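PDB 3EZO: malonyl CoA-acyl carrier protein transacylase from Burkholderia pseudomallei 1710b, which probably transfers the malonyl group from malonyl-CoA to the holo acyl carrier protein, releasing CoA. Local coordinates for residues T38-L46 with F113-R121; V152-E163 with I175-A185. All coordinates share one frame; numbering follows the deposited sequence. Where two conformers were deposited one is given.

Contact 1 of 2, residues T38-L46 with F113-R121; sequences TLDEASDAL and FRDALPLVR
Phe113 and Glu41 each start with CG anti to the backbone N (chi1 180° and 175°), which sends the ring and the extended glutamate chain past one another in opposite directions. OE1 of Glu41 arrives at the ring edge, 3.3 Å from CD2 of Phe113, with the carboxylate nearly perpendicular to the ring; the same oxygen is held by a salt bridge to Arg81. Thr38 adds its methyl CG2, 3.5 Å from CE2 of Phe113. Leu117 supplies the central knob, seated among Glu41, Ala42, Ala45 and Leu46: its CD1 lies 3.7 Å from CB of Ala45, while CD2 faces the methyls of Ala42 and Leu46. Arg114, bent at chi2, folds back so that one guanidinium face rests on CB of Ala45. Water links this arginine to the backbone: the carbonyl O of Ala45 accepts from two waters, one of which in turn accepts from NH1 of Arg114 at 2.8 Å. Less certainly, since it was modelled in two conformers, Arg121 reaches the other water and sets one guanidinium face against CD2 of Leu46. The contact thus grades from an apolar knob to a hydrated, charged margin. The axes of the two helical segments approach to 9.3 Å at a crossing angle of -53°. Helix 65-85 lines the buried side, with Thr74 touching Ala42 and Leu117, and helix 99-107 backs Phe113 and Ala116 through Val106.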
loop_
_atom_site.group_PDB
_atom_site.type_symbol
_atom_site.label_atom_id
_atom_site.label_comp_id
_atom_site.label_asym_id
_atom_site.label_seq_id
_atom_site.Cartn_x
_atom_site.Cartn_y
_atom_site.Cartn_z
ATOM N N THR A 38 6.517 -3.565 19.317
ATOM C CA THR A 38 6.086 -2.743 18.192
ATOM C C THR A 38 4.686 -2.144 18.392
ATOM O O THR A 38 4.448 -0.943 18.104
ATOM C CB THR A 38 6.102 -3.552 16.900
ATOM O OG1 THR A 38 7.414 -4.059 16.727
ATOM C CG2 THR A 38 5.715 -2.650 15.693
ATOM N N LEU A 39 3.783 -2.953 18.926
ATOM C CA LEU A 39 2.431 -2.464 19.295
ATOM C C LEU A 39 2.517 -1.459 20.414
ATOM O O LEU A 39 1.774 -0.481 20.425
ATOM C CB LEU A 39 1.527 -3.628 19.714
ATOM C CG LEU A 39 1.175 -4.525 18.564
ATOM C CD1 LEU A 39 0.527 -5.886 19.028
ATOM C CD2 LEU A 39 0.265 -3.805 17.544
ATOM N N ASP A 40 3.455 -1.671 21.343
ATOM C CA ASP A 40 3.647 -0.691 22.415
ATOM C C ASP A 40 4.163 0.617 21.861
ATOM O O ASP A 40 3.701 1.692 22.256
ATOM C CB ASP A 40 4.598 -1.188 23.488
ATOM C CG ASP A 40 3.922 -2.142 24.474
ATOM O OD1 ASP A 40 2.771 -1.870 24.874
ATOM O OD2 ASP A 40 4.558 -3.149 24.873
ATOM N N GLU A 41 5.129 0.529 20.958
ATOM C CA GLU A 41 5.711 1.739 20.361
ATOM C C GLU A 41 4.639 2.513 19.591
ATOM O O GLU A 41 4.531 3.743 19.705
ATOM C CB GLU A 41 6.898 1.353 19.449
ATOM C CG GLU A 41 7.475 2.546 18.705
ATOM C CD GLU A 41 8.784 2.246 17.890
ATOM O OE1 GLU A 41 9.181 1.054 17.681
ATOM O OE2 GLU A 41 9.400 3.265 17.492
ATOM N N ALA A 42 3.855 1.795 18.805
ATOM C CA ALA A 42 2.754 2.409 18.055
ATOM C C ALA A 42 1.735 3.126 18.981
ATOM O O ALA A 42 1.327 4.287 18.716
ATOM C CB ALA A 42 2.059 1.374 17.156
ATOM N N SER A 43 1.358 2.472 20.085
ATOM C CA SER A 43 0.396 3.069 21.078
ATOM C C SER A 43 0.995 4.305 21.716
ATOM O O SER A 43 0.345 5.367 21.897
ATOM C CB SER A 43 0.024 2.040 22.170
ATOM O OG SER A 43 -0.528 0.848 21.586
ATOM N N ASP A 44 2.271 4.201 22.059
ATOM C CA ASP A 44 2.932 5.375 22.611
ATOM C C ASP A 44 2.944 6.528 21.589
ATOM O O ASP A 44 2.685 7.665 21.969
ATOM C CB ASP A 44 4.345 5.036 23.096
ATOM C CG ASP A 44 5.138 6.281 23.486
ATOM O OD1 ASP A 44 4.631 7.116 24.270
ATOM O OD2 ASP A 44 6.283 6.445 23.007
ATOM N N ALA A 45 3.255 6.248 20.316
ATOM C CA ALA A 45 3.271 7.311 19.302
ATOM C C ALA A 45 1.858 7.890 19.023
ATOM O O ALA A 45 1.713 9.082 18.856
ATOM C CB ALA A 45 3.915 6.810 18.001
ATOM N N LEU A 46 0.825 7.050 19.012
ATOM C CA LEU A 46 -0.504 7.469 18.554
ATOM C C LEU A 46 -1.500 7.809 19.664
ATOM O O LEU A 46 -2.518 8.459 19.406
ATOM C CB LEU A 46 -1.105 6.424 17.636
ATOM C CG LEU A 46 -0.251 6.156 16.389
ATOM C CD1 LEU A 46 -0.747 4.914 15.613
ATOM C CD2 LEU A 46 -0.196 7.349 15.489
ATOM N N PHE A 113 10.571 4.190 12.297
ATOM C CA PHE A 113 9.208 3.745 12.594
ATOM C C PHE A 113 8.465 4.727 13.479
ATOM O O PHE A 113 7.329 5.046 13.202
ATOM C CB PHE A 113 9.207 2.332 13.156
ATOM C CG PHE A 113 7.822 1.783 13.498
ATOM C CD1 PHE A 113 6.804 1.731 12.545
ATOM C CD2 PHE A 113 7.558 1.297 14.775
ATOM C CE1 PHE A 113 5.517 1.207 12.855
ATOM C CE2 PHE A 113 6.296 0.738 15.098
ATOM C CZ PHE A 113 5.274 0.702 14.132
ATOM N N ARG A 114 9.154 5.279 14.474
ATOM C CA ARG A 114 8.556 6.227 15.403
ATOM C C ARG A 114 8.103 7.462 14.657
ATOM O O ARG A 114 7.125 8.079 15.069
ATOM C CB ARG A 114 9.566 6.596 16.513
ATOM C CG ARG A 114 9.136 7.593 17.536
ATOM C CD ARG A 114 7.892 7.131 18.278
ATOM N NE ARG A 114 7.385 8.139 19.217
ATOM C CZ ARG A 114 6.638 9.190 18.879
ATOM N NH1 ARG A 114 6.254 9.401 17.590
ATOM N NH2 ARG A 114 6.251 10.026 19.840
ATOM N N ASP A 115 8.814 7.829 13.577
ATOM C CA ASP A 115 8.397 8.975 12.750
ATOM C C ASP A 115 7.334 8.601 11.746
ATOM O O ASP A 115 6.485 9.426 11.398
ATOM C CB ASP A 115 9.585 9.616 12.014
ATOM C CG ASP A 115 10.633 10.125 12.979
ATOM O OD1 ASP A 115 10.281 10.357 14.169
ATOM O OD2 ASP A 115 11.801 10.268 12.566
ATOM N N ALA A 116 7.373 7.374 11.281
ATOM C CA ALA A 116 6.435 6.926 10.271
ATOM C C ALA A 116 4.990 6.883 10.802
ATOM O O ALA A 116 4.029 7.013 10.044
ATOM C CB ALA A 116 6.855 5.571 9.693
ATOM N N LEU A 117 4.847 6.723 12.111
ATOM C CA LEU A 117 3.535 6.544 12.708
ATOM C C LEU A 117 2.658 7.813 12.565
ATOM O O LEU A 117 1.614 7.746 11.923
ATOM C CB LEU A 117 3.685 6.020 14.156
ATOM C CG LEU A 117 4.038 4.533 14.261
ATOM C CD1 LEU A 117 4.794 4.220 15.573
ATOM C CD2 LEU A 117 2.799 3.633 14.082
ATOM N N PRO A 118 3.089 8.976 13.106
ATOM C CA PRO A 118 2.268 10.176 12.899
ATOM C C PRO A 118 2.258 10.645 11.425
ATOM O O PRO A 118 1.319 11.315 10.998
ATOM C CB PRO A 118 2.899 11.202 13.825
ATOM C CG PRO A 118 4.378 10.707 14.007
ATOM C CD PRO A 118 4.268 9.225 13.955
ATOM N N LEU A 119 3.244 10.224 10.629
ATOM C CA LEU A 119 3.291 10.607 9.223
ATOM C C LEU A 119 2.127 9.976 8.482
ATOM O O LEU A 119 1.452 10.661 7.738
ATOM C CB LEU A 119 4.637 10.217 8.585
ATOM C CG LEU A 119 4.839 10.252 7.043
ATOM C CD1 LEU A 119 4.531 11.615 6.371
ATOM C CD2 LEU A 119 6.293 9.789 6.679
ATOM N N VAL A 120 1.883 8.679 8.687
ATOM C CA VAL A 120 0.819 8.005 7.966
ATOM C C VAL A 120 -0.552 8.330 8.532
ATOM O O VAL A 120 -1.527 8.342 7.787
ATOM C CB VAL A 120 1.033 6.492 7.808
ATOM C CG1 VAL A 120 2.415 6.247 7.228
ATOM C CG2 VAL A 120 0.824 5.752 9.160
ATOM N N ARG A 121 -0.633 8.629 9.827
ATOM C CA ARG A 121 -1.879 9.198 10.389
ATOM C C ARG A 121 -2.226 10.503 9.680
ATOM O O ARG A 121 -3.359 10.717 9.213
ATOM C CB ARG A 121 -1.736 9.455 11.878
ATOM C CG ARG A 121 -2.990 9.967 12.537
ATOM C CD ARG A 121 -2.831 9.975 14.062
ATOM N NE ARG A 121 -1.741 10.876 14.469
ATOM C CZ ARG A 121 -1.396 11.157 15.724
ATOM N NH1 ARG A 121 -2.034 10.624 16.752
ATOM N NH2 ARG A 121 -0.391 11.979 15.938
HETATM O O HOH W 1 -0.298 10.980 19.125
HETATM O O HOH W 2 3.755 10.631 17.626
#

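Contact 2 of 2, residues V152-E163 with I175-A185; sequences VCAEASATGVVE and IAGTKAGIEKA
The open end of the antiparallel hairpin formed by strands 162-169 and 172-176, with the helices that precede and follow it, illustrates how a small alpha/beta unit closes on itself. Glu163 and Ala176 form a hydrogen-bonded pair: N of Glu163 gives to O of Ala176 at 2.8 Å, and N of Ala176 returns a bond to O of Glu163. Where the strands part, Thr178 secures the turn into helix 179-191. The carbonyl O of Val161 takes two bonds from this one residue, from the backbone N at 2.8 Å, almost in line with the carbonyl, and from OG1 at 3.2 Å, tilted from its plane. With OG1 between its backbone N and carbonyl carbon (chi1 65°), Thr178 also accepts from N of Gly181 and so acts as N-cap. Gly160, Gly177 and Gly181 let the backbones close up here; CA of Gly160 and CA of Gly181 are 4.5 Å apart. Inside, CG2 of Val162 meets CD1 of Ile182 at 3.7 Å and CD1 of Ile175 at 3.8 Å. Between the helices, CB of Ala156 abuts CB of Ala185 at 3.7 Å, beside CG1 of Val152. Thr159 crosses Lys184 at about a right angle, its OG1 tied to O of Ala156. The helical segments cross at 125°, and Ile188 extends their packing onto Val152 and Ala156. Strand 136-142 flanks 172-176 on the side away from 162-169, bonding Ile175 through Ala139 and Gly177 through Gly137.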
loop_
_atom_site.group_PDB
_atom_site.type_symbol
_atom_site.label_atom_id
_atom_site.label_comp_id
_atom_site.label_asym_id
_atom_site.label_seq_id
_atom_site.Cartn_x
_atom_site.Cartn_y
_atom_site.Cartn_z
ATOM N N VAL A 152 -11.320 3.569 -21.536
ATOM C CA VAL A 152 -12.582 3.699 -20.812
ATOM C C VAL A 152 -12.669 4.998 -20.013
ATOM O O VAL A 152 -13.663 5.735 -20.121
ATOM C CB VAL A 152 -12.841 2.512 -19.873
ATOM C CG1 VAL A 152 -14.038 2.832 -18.879
ATOM C CG2 VAL A 152 -13.037 1.237 -20.710
ATOM N N CYS A 153 -11.619 5.307 -19.265
ATOM C CA CYS A 153 -11.571 6.542 -18.451
ATOM C C CYS A 153 -11.535 7.806 -19.308
ATOM O O CYS A 153 -12.220 8.781 -18.998
ATOM C CB CYS A 153 -10.381 6.509 -17.522
ATOM S SG CYS A 153 -10.555 5.258 -16.173
ATOM N N ALA A 154 -10.792 7.768 -20.413
ATOM C CA ALA A 154 -10.693 8.913 -21.292
ATOM C C ALA A 154 -12.087 9.208 -21.889
ATOM O O ALA A 154 -12.561 10.330 -21.889
ATOM C CB ALA A 154 -9.592 8.675 -22.381
ATOM N N GLU A 155 -12.790 8.164 -22.273
ATOM C CA GLU A 155 -14.147 8.284 -22.762
ATOM C C GLU A 155 -15.167 8.751 -21.689
ATOM O O GLU A 155 -15.969 9.677 -21.939
ATOM C CB GLU A 155 -14.530 6.925 -23.353
ATOM C CG GLU A 155 -15.832 6.904 -24.102
ATOM C CD GLU A 155 -16.085 5.551 -24.714
ATOM O OE1 GLU A 155 -15.093 4.738 -24.867
ATOM O OE2 GLU A 155 -17.275 5.323 -25.020
ATOM N N ALA A 156 -15.133 8.110 -20.516
ATOM C CA ALA A 156 -15.992 8.458 -19.388
ATOM C C ALA A 156 -15.795 9.911 -18.895
ATOM O O ALA A 156 -16.705 10.520 -18.279
ATOM C CB ALA A 156 -15.746 7.456 -18.239
ATOM N N SER A 157 -14.602 10.466 -19.155
ATOM C CA SER A 157 -14.191 11.740 -18.567
ATOM C C SER A 157 -15.033 12.933 -18.998
ATOM O O SER A 157 -15.039 13.956 -18.312
ATOM C CB SER A 157 -12.698 12.030 -18.833
ATOM O OG SER A 157 -11.896 11.330 -17.862
ATOM N N ALA A 158 -15.727 12.818 -20.126
ATOM C CA ALA A 158 -16.723 13.846 -20.515
ATOM C C ALA A 158 -17.789 14.080 -19.449
ATOM O O ALA A 158 -18.411 15.130 -19.451
ATOM C CB ALA A 158 -17.403 13.467 -21.878
ATOM N N THR A 159 -18.057 13.089 -18.580
ATOM C CA THR A 159 -19.044 13.251 -17.503
ATOM C C THR A 159 -18.435 13.709 -16.193
ATOM O O THR A 159 -19.160 14.070 -15.277
ATOM C CB THR A 159 -19.865 11.985 -17.234
ATOM O OG1 THR A 159 -19.022 10.945 -16.662
ATOM C CG2 THR A 159 -20.486 11.492 -18.495
ATOM N N GLY A 160 -17.109 13.739 -16.124
ATOM C CA GLY A 160 -16.375 14.111 -14.918
ATOM C C GLY A 160 -15.031 13.378 -14.953
ATOM O O GLY A 160 -14.916 12.286 -15.516
ATOM N N VAL A 161 -14.019 13.971 -14.326
ATOM C CA VAL A 161 -12.658 13.388 -14.279
ATOM C C VAL A 161 -12.702 11.993 -13.702
ATOM O O VAL A 161 -13.387 11.751 -12.712
ATOM C CB VAL A 161 -11.705 14.294 -13.467
ATOM C CG1 VAL A 161 -10.396 13.636 -13.156
ATOM C CG2 VAL A 161 -11.499 15.613 -14.224
ATOM N N VAL A 162 -12.005 11.073 -14.360
ATOM C CA VAL A 162 -11.842 9.695 -13.892
ATOM C C VAL A 162 -10.611 9.142 -14.535
ATOM O O VAL A 162 -10.336 9.393 -15.739
ATOM C CB VAL A 162 -13.123 8.806 -14.176
ATOM C CG1 VAL A 162 -13.546 8.859 -15.658
ATOM C CG2 VAL A 162 -12.931 7.398 -13.692
ATOM N N GLU A 163 -9.834 8.405 -13.744
ATOM C CA GLU A 163 -8.488 7.968 -14.147
ATOM C C GLU A 163 -8.205 6.559 -13.667
ATOM O O GLU A 163 -8.782 6.137 -12.682
ATOM C CB GLU A 163 -7.416 8.893 -13.530
ATOM C CG GLU A 163 -7.454 10.336 -14.057
ATOM C CD GLU A 163 -6.748 11.337 -13.133
ATOM O OE1 GLU A 163 -6.325 10.962 -11.997
ATOM O OE2 GLU A 163 -6.625 12.514 -13.557
ATOM N N ILE A 175 -9.833 2.343 -10.679
ATOM C CA ILE A 175 -9.971 3.721 -11.182
ATOM C C ILE A 175 -10.510 4.616 -10.077
ATOM O O ILE A 175 -11.045 4.129 -9.086
ATOM C CB ILE A 175 -10.927 3.754 -12.418
ATOM C CG1 ILE A 175 -12.380 3.408 -12.033
ATOM C CG2 ILE A 175 -10.411 2.747 -13.477
ATOM C CD1 ILE A 175 -13.475 3.644 -13.186
ATOM N N ALA A 176 -10.360 5.913 -10.268
ATOM C CA ALA A 176 -10.703 6.904 -9.265
ATOM C C ALA A 176 -10.977 8.240 -9.935
ATOM O O ALA A 176 -10.397 8.551 -10.969
ATOM C CB ALA A 176 -9.584 7.048 -8.227
ATOM N N GLY A 177 -11.856 9.025 -9.323
ATOM C CA GLY A 177 -12.224 10.380 -9.832
ATOM C C GLY A 177 -13.571 10.810 -9.294
ATOM O O GLY A 177 -13.953 10.424 -8.178
ATOM N N THR A 178 -14.309 11.583 -10.087
ATOM C CA THR A 178 -15.621 12.061 -9.692
ATOM C C THR A 178 -16.614 10.921 -9.646
ATOM O O THR A 178 -16.468 9.889 -10.366
ATOM C CB THR A 178 -16.193 13.136 -10.666
ATOM O OG1 THR A 178 -16.406 12.538 -11.949
ATOM C CG2 THR A 178 -15.278 14.355 -10.765
ATOM N N LYS A 179 -17.637 11.093 -8.802
ATOM C CA LYS A 179 -18.731 10.093 -8.728
ATOM C C LYS A 179 -19.298 9.799 -10.118
ATOM O O LYS A 179 -19.382 8.649 -10.516
ATOM C CB LYS A 179 -19.846 10.534 -7.735
ATOM N N ALA A 180 -19.630 10.834 -10.885
ATOM C CA ALA A 180 -20.163 10.641 -12.256
ATOM C C ALA A 180 -19.205 9.917 -13.210
ATOM O O ALA A 180 -19.634 9.038 -13.993
ATOM C CB ALA A 180 -20.591 12.001 -12.877
ATOM N N GLY A 181 -17.932 10.311 -13.191
ATOM C CA GLY A 181 -16.922 9.687 -14.037
ATOM C C GLY A 181 -16.789 8.198 -13.753
ATOM O O GLY A 181 -16.699 7.373 -14.674
ATOM N N ILE A 182 -16.735 7.869 -12.460
ATOM C CA ILE A 182 -16.623 6.488 -12.004
ATOM C C ILE A 182 -17.832 5.666 -12.482
ATOM O O ILE A 182 -17.657 4.616 -13.061
ATOM C CB ILE A 182 -16.536 6.463 -10.462
ATOM C CG1 ILE A 182 -15.114 6.842 -10.031
ATOM C CG2 ILE A 182 -17.028 5.139 -9.891
ATOM C CD1 ILE A 182 -14.096 5.944 -10.547
ATOM N N GLU A 183 -19.045 6.171 -12.261
ATOM C CA GLU A 183 -20.270 5.511 -12.778
ATOM C C GLU A 183 -20.247 5.257 -14.289
ATOM O O GLU A 183 -20.449 4.127 -14.764
ATOM C CB GLU A 183 -21.511 6.322 -12.378
ATOM C CG GLU A 183 -21.920 5.964 -10.989
ATOM C CD GLU A 183 -23.081 6.790 -10.463
ATOM O OE1 GLU A 183 -24.124 6.907 -11.162
ATOM O OE2 GLU A 183 -22.946 7.308 -9.341
ATOM N N LYS A 184 -19.964 6.296 -15.059
ATOM C CA LYS A 184 -19.901 6.156 -16.526
ATOM C C LYS A 184 -18.781 5.215 -16.968
ATOM O O LYS A 184 -18.944 4.432 -17.912
ATOM C CB LYS A 184 -19.689 7.533 -17.162
ATOM C CG LYS A 184 -19.712 7.542 -18.669
ATOM C CD LYS A 184 -21.071 7.170 -19.186
ATOM C CE LYS A 184 -21.061 7.122 -20.694
ATOM N NZ LYS A 184 -20.644 8.456 -21.261
ATOM N N ALA A 185 -17.645 5.267 -16.274
ATOM C CA ALA A 185 -16.533 4.363 -16.604
ATOM C C ALA A 185 -16.942 2.915 -16.357
ATOM O O ALA A 185 -16.638 2.049 -17.178
ATOM C CB ALA A 185 -15.253 4.713 -15.805
HETATM O O HOH W 3 -19.234 7.071 -23.879
#

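Contact 1 and contact 2 lie on opposite sides of the chain's centre, with their own centres 36 Å apart and nearest atoms about 18 Å apart, so neither touches the other. They follow in series along one acyl transferase domain: the first joins two helices distant in sequence, the second closes a local unit of a beta hairpin and the helices before and after it. Only contact 2 approaches the predicted active site. The side chain of Ala176 is about 6 Å from that of His207 and about 11 Å from that of Ser98, whereas residues 38-46 and 113-121 lie away from both. Together they exemplify one domain combining a purely helical interface with a mixed helix-and-strand one.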